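Local coordinates for TCP pilus virulence regulatory protein (Vibrio cholerae, PDB 3GBG), which probably activates transcription of virulence genes as an AraC-family regulator whose cupin-like domain holds a bound fatty acid, at residues A[4-9]-A[87-92]; A[29-34]-A[83-88]. All coordinates share one frame; numbering follows the deposited sequence.

Contact 1: residues A[4-9]-A[87-92]; sequences KKSFQT and SDSFIR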
# COMPACT_ATOMS: atom_id res chain seq x y z
N LYS A 4 -2.01 18.27 -0.24
CA LYS A 4 -3.15 17.36 -0.56
C LYS A 4 -2.87 16.48 -1.77
O LYS A 4 -3.34 15.35 -1.84
CB LYS A 4 -4.42 18.17 -0.83
CG LYS A 4 -4.99 18.87 0.39
CD LYS A 4 -6.34 19.50 0.07
CE LYS A 4 -7.39 18.44 -0.25
NZ LYS A 4 -7.66 17.57 0.93
N LYS A 5 -2.11 17.00 -2.74
CA LYS A 5 -1.80 16.22 -3.93
C LYS A 5 -0.66 15.25 -3.63
O LYS A 5 -0.41 14.32 -4.39
CB LYS A 5 -1.42 17.14 -5.09
CG LYS A 5 -0.06 17.81 -4.98
CD LYS A 5 0.26 18.56 -6.26
CE LYS A 5 1.71 19.01 -6.30
NZ LYS A 5 2.64 17.84 -6.24
N SER A 6 0.02 15.48 -2.52
CA SER A 6 1.11 14.61 -2.10
C SER A 6 0.51 13.56 -1.16
O SER A 6 1.21 12.68 -0.67
CB SER A 6 2.18 15.42 -1.36
OG SER A 6 2.75 16.41 -2.21
N PHE A 7 -0.79 13.69 -0.93
CA PHE A 7 -1.52 12.77 -0.06
C PHE A 7 -2.84 12.33 -0.68
O PHE A 7 -3.71 13.16 -0.97
CB PHE A 7 -1.81 13.44 1.29
CG PHE A 7 -0.58 13.79 2.07
CD1 PHE A 7 0.27 12.79 2.53
CD2 PHE A 7 -0.26 15.12 2.33
CE1 PHE A 7 1.42 13.11 3.25
CE2 PHE A 7 0.89 15.45 3.05
CZ PHE A 7 1.73 14.44 3.51
N GLN A 8 -2.99 11.03 -0.90
CA GLN A 8 -4.21 10.48 -1.47
C GLN A 8 -4.87 9.66 -0.36
O GLN A 8 -4.28 8.69 0.11
CB GLN A 8 -3.85 9.58 -2.67
CG GLN A 8 -5.00 9.31 -3.64
CD GLN A 8 -6.05 8.39 -3.06
OE1 GLN A 8 -7.20 8.77 -2.87
NE2 GLN A 8 -5.65 7.15 -2.79
N THR A 9 -6.06 10.06 0.07
CA THR A 9 -6.73 9.36 1.16
C THR A 9 -8.09 8.74 0.86
O THR A 9 -8.87 9.26 0.06
CB THR A 9 -6.91 10.29 2.38
OG1 THR A 9 -7.82 11.34 2.04
CG2 THR A 9 -5.58 10.90 2.78
N SER A 87 2.64 10.39 -2.08
CA SER A 87 3.26 10.48 -3.40
C SER A 87 4.78 10.37 -3.28
O SER A 87 5.35 10.69 -2.24
CB SER A 87 2.92 11.82 -4.06
OG SER A 87 3.54 12.89 -3.37
N ASP A 88 5.43 9.90 -4.34
CA ASP A 88 6.88 9.78 -4.31
C ASP A 88 7.53 11.15 -4.17
O ASP A 88 8.55 11.29 -3.49
CB ASP A 88 7.40 9.08 -5.57
CG ASP A 88 7.14 7.58 -5.56
OD1 ASP A 88 7.32 6.96 -4.49
OD2 ASP A 88 6.77 7.02 -6.61
N SER A 89 6.93 12.16 -4.80
CA SER A 89 7.46 13.52 -4.73
C SER A 89 7.55 14.01 -3.29
O SER A 89 8.50 14.71 -2.93
CB SER A 89 6.60 14.47 -5.57
OG SER A 89 5.22 14.32 -5.26
N PHE A 90 6.57 13.65 -2.48
CA PHE A 90 6.57 14.05 -1.08
C PHE A 90 7.54 13.20 -0.28
O PHE A 90 8.23 13.69 0.61
CB PHE A 90 5.16 13.94 -0.49
CG PHE A 90 5.06 14.42 0.93
CD1 PHE A 90 5.39 13.59 1.99
CD2 PHE A 90 4.66 15.73 1.20
CE1 PHE A 90 5.33 14.05 3.30
CE2 PHE A 90 4.60 16.20 2.51
CZ PHE A 90 4.94 15.36 3.56
N ILE A 91 7.60 11.91 -0.61
CA ILE A 91 8.50 10.99 0.09
C ILE A 91 9.95 11.42 -0.08
O ILE A 91 10.74 11.37 0.86
CB ILE A 91 8.33 9.54 -0.43
CG1 ILE A 91 6.97 8.98 0.02
CG2 ILE A 91 9.45 8.65 0.10
CD1 ILE A 91 6.84 8.83 1.53
N ARG A 92 10.32 11.83 -1.30
CA ARG A 92 11.69 12.26 -1.54
C ARG A 92 11.97 13.57 -0.81
O ARG A 92 13.12 13.87 -0.46
CB ARG A 92 11.97 12.39 -3.05
CG ARG A 92 11.05 13.33 -3.80
CD ARG A 92 11.28 13.27 -5.31
NE ARG A 92 10.73 12.07 -5.94
CZ ARG A 92 11.35 10.90 -6.03
NH1 ARG A 92 12.57 10.76 -5.53
NH2 ARG A 92 10.76 9.87 -6.62

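Contact 2: residues A[29-34]-A[83-88]; sequences DYKMFW and VITISD. With PAM (palmitoleic acid), chain B.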
# COMPACT_ATOMS: atom_id res chain seq x y z
N ASP A 29 2.81 2.55 -3.66
CA ASP A 29 3.46 3.69 -3.01
C ASP A 29 3.25 3.59 -1.51
O ASP A 29 2.31 2.95 -1.06
CB ASP A 29 2.88 5.01 -3.53
CG ASP A 29 3.47 5.42 -4.87
OD1 ASP A 29 4.70 5.58 -4.96
OD2 ASP A 29 2.68 5.57 -5.83
N TYR A 30 4.14 4.21 -0.75
CA TYR A 30 4.05 4.18 0.70
C TYR A 30 2.63 4.47 1.16
O TYR A 30 1.98 5.39 0.66
CB TYR A 30 5.02 5.18 1.34
CG TYR A 30 6.47 4.84 1.11
CD1 TYR A 30 7.16 5.31 -0.01
CD2 TYR A 30 7.16 4.00 1.99
CE1 TYR A 30 8.48 4.96 -0.25
CE2 TYR A 30 8.49 3.64 1.76
CZ TYR A 30 9.14 4.12 0.64
OH TYR A 30 10.43 3.74 0.40
N LYS A 31 2.16 3.66 2.10
CA LYS A 31 0.81 3.83 2.63
C LYS A 31 0.79 3.67 4.14
O LYS A 31 1.69 3.09 4.74
CB LYS A 31 -0.13 2.78 2.02
CG LYS A 31 -0.40 2.93 0.54
CD LYS A 31 -1.26 1.76 0.04
CE LYS A 31 -1.63 1.92 -1.42
NZ LYS A 31 -2.61 3.02 -1.63
N MET A 32 -0.25 4.22 4.76
CA MET A 32 -0.42 4.11 6.20
C MET A 32 -1.91 4.08 6.47
O MET A 32 -2.68 4.78 5.80
CB MET A 32 0.24 5.28 6.93
CG MET A 32 -0.21 6.67 6.50
SD MET A 32 0.76 7.95 7.38
CE MET A 32 2.40 7.59 6.78
N PHE A 33 -2.34 3.24 7.40
CA PHE A 33 -3.75 3.16 7.73
C PHE A 33 -3.96 2.94 9.21
O PHE A 33 -3.03 2.57 9.93
CB PHE A 33 -4.44 2.03 6.95
CG PHE A 33 -3.98 0.65 7.34
CD1 PHE A 33 -2.91 0.04 6.68
CD2 PHE A 33 -4.65 -0.06 8.34
CE1 PHE A 33 -2.52 -1.26 7.00
CE2 PHE A 33 -4.26 -1.36 8.67
CZ PHE A 33 -3.19 -1.96 8.00
N TRP A 34 -5.18 3.18 9.66
CA TRP A 34 -5.53 3.01 11.06
C TRP A 34 -7.04 3.05 11.19
O TRP A 34 -7.73 3.54 10.30
CB TRP A 34 -4.88 4.12 11.89
CG TRP A 34 -5.47 5.47 11.64
CD1 TRP A 34 -6.57 6.01 12.26
CD2 TRP A 34 -5.05 6.43 10.68
NE1 TRP A 34 -6.85 7.24 11.73
CE2 TRP A 34 -5.93 7.53 10.76
CE3 TRP A 34 -4.00 6.47 9.74
CZ2 TRP A 34 -5.81 8.66 9.94
CZ3 TRP A 34 -3.88 7.60 8.93
CH2 TRP A 34 -4.78 8.67 9.03
N VAL A 83 -7.10 5.30 5.01
CA VAL A 83 -5.89 4.92 4.30
C VAL A 83 -5.27 6.11 3.57
O VAL A 83 -5.91 6.73 2.71
CB VAL A 83 -6.15 3.79 3.29
CG1 VAL A 83 -4.84 3.34 2.66
CG2 VAL A 83 -6.84 2.62 3.98
N ILE A 84 -4.03 6.42 3.92
CA ILE A 84 -3.30 7.52 3.31
C ILE A 84 -2.22 7.02 2.37
O ILE A 84 -1.37 6.22 2.76
CB ILE A 84 -2.61 8.38 4.37
CG1 ILE A 84 -3.65 9.03 5.27
CG2 ILE A 84 -1.72 9.42 3.71
CD1 ILE A 84 -3.03 9.84 6.38
N THR A 85 -2.25 7.50 1.14
CA THR A 85 -1.24 7.11 0.17
C THR A 85 -0.36 8.33 -0.08
O THR A 85 -0.86 9.41 -0.41
CB THR A 85 -1.90 6.63 -1.13
OG1 THR A 85 -2.84 5.60 -0.83
CG2 THR A 85 -0.85 6.07 -2.08
N ILE A 86 0.94 8.17 0.12
CA ILE A 86 1.89 9.27 -0.06
C ILE A 86 2.56 9.23 -1.43
O ILE A 86 2.99 8.17 -1.89
CB ILE A 86 2.99 9.20 1.03
CG1 ILE A 86 2.36 9.01 2.41
CG2 ILE A 86 3.82 10.48 1.01
CD1 ILE A 86 3.36 8.85 3.54
N SER A 87 2.64 10.39 -2.08
CA SER A 87 3.26 10.48 -3.40
C SER A 87 4.78 10.37 -3.28
O SER A 87 5.35 10.69 -2.24
CB SER A 87 2.92 11.82 -4.06
OG SER A 87 3.54 12.89 -3.37
N ASP A 88 5.43 9.90 -4.34
CA ASP A 88 6.88 9.78 -4.31
C ASP A 88 7.53 11.15 -4.17
O ASP A 88 8.55 11.29 -3.49
CB ASP A 88 7.40 9.08 -5.57
CG ASP A 88 7.14 7.58 -5.56
OD1 ASP A 88 7.32 6.96 -4.49
OD2 ASP A 88 6.77 7.02 -6.61
C1 PAM B . -6.04 1.13 -1.10
O1 PAM B . -6.77 2.03 -0.64
O2 PAM B . -4.97 1.45 -1.65
C2 PAM B . -6.46 -0.33 -0.99
C3 PAM B . -5.30 -1.17 -0.45
C4 PAM B . -5.65 -1.77 0.90
C5 PAM B . -4.49 -1.65 1.89
C6 PAM B . -4.90 -0.83 3.11
C7 PAM B . -5.17 -1.74 4.31
C8 PAM B . -6.34 -1.21 5.14
C9 PAM B . -7.28 -2.35 5.53
C10 PAM B . -8.55 -2.39 5.17
C11 PAM B . -9.20 -1.28 4.32
C12 PAM B . -9.19 -1.64 2.83
C13 PAM B . -10.43 -2.42 2.45
C14 PAM B . -10.32 -2.94 1.02
C15 PAM B . -11.56 -3.74 0.64
C16 PAM B . -11.28 -5.23 0.69
O HOH W 1 5.21 6.82 -2.50

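Contact 1: residues A[4-9]-A[87-92]
F7 turns the edge of its ring toward the face of F90 in a tilted edge-to-face pair, the centroids 4.5 Å apart and the planes at 56°. The leading atom is F7 CZ, which stands 3.3 Å from F90 CZ, over the ring near its rim. The F90 ring gets there because its CG lies opposite the backbone N (chi1 -176°), which carries the ring back from the first turn of helix 88-97 toward the start of strand 7-14. Two phenylalanines suit a largely apolar site: F134 lies against F7, and L144 of helix 141-155 touches both rings, though K145 also borders F90. Next to them S6 lays its CB 3.4 Å from F90 CB, an approach so close that a small side chain such as serine suits it. S87 occupies the N-cap of the helix, just where inner strand 79-86 of the cupin-like domain's sheet passes into helix 88-97. Its backbone N donates to S6 O at 3.0 Å, nearly straight at 169° although the donor sits well above the carbonyl plane. S87 OG shares a hydrogen bond of 2.9 Å with S89 OG, and S87 O accepts from I91 N at 3.0 Å, beginning the helical hydrogen bonds.

Contact 2: residues A[29-34]-A[83-88]
K31 NZ is gripped by two oxygens: it donates to T85 OG1 at 2.7 Å and to O2 of the bound palmitoleic acid at 2.8 Å. The lysine runs extended beside the threonine and bends only at its last torsion (chi4 -71°), bringing the ammonium to both oxygens. F33 shares this face of the sheet, and fatty-acid C8 lies 3.7 Å from F33 CG, over the centre of the ring, while V83 CG2 also meets C8. Strands 31-35 and 79-86 belong to an antiparallel sheet of the cupin-like domain, where M32 and I84 form a hydrogen-bonded pair with I84 N to M32 O at 2.8 Å. Their apolar side chains fill the other face: M32 CG packs on I84 CB, and I84 CD1 meets the indole edge of W34 at CH2, 3.4 Å away and in its plane. Beyond the strand ends, D29 OD1 lies 3.0 Å from D88 OD1, an acid pair whose mutual repulsion is probably eased by K63, salt-bridged to D88. Y12 and K230 also bind the fatty acid, so a carboxylate flanked by two lysines is probably held as the anion, its charge offsetting that of buried K31.

How the contacts relate
The two contacts lie about 8 Å apart, centre to centre, and share S87 and D88, where strand 79-86 gives way to helix 88-97. In chain order 4-9 comes first, then 29-34, then 83-92, yet in the sheet strand 79-86 runs between 7-14 and 31-35. Contact 2 is thus a strand pairing inside the sheet, while contact 1 joins the sheet's outer strand to the helix that follows its neighbour. Q8 O and T85 N, 2.6 Å apart in a probable hydrogen bond, link the two, and I91 packs on I86 and Y30. Contact 2 therefore lines the fatty-acid site, whereas contact 1, with the side chain of F7 about 13 Å from the ligand, fastens the sheet's edge to the helix within the same cupin-like domain.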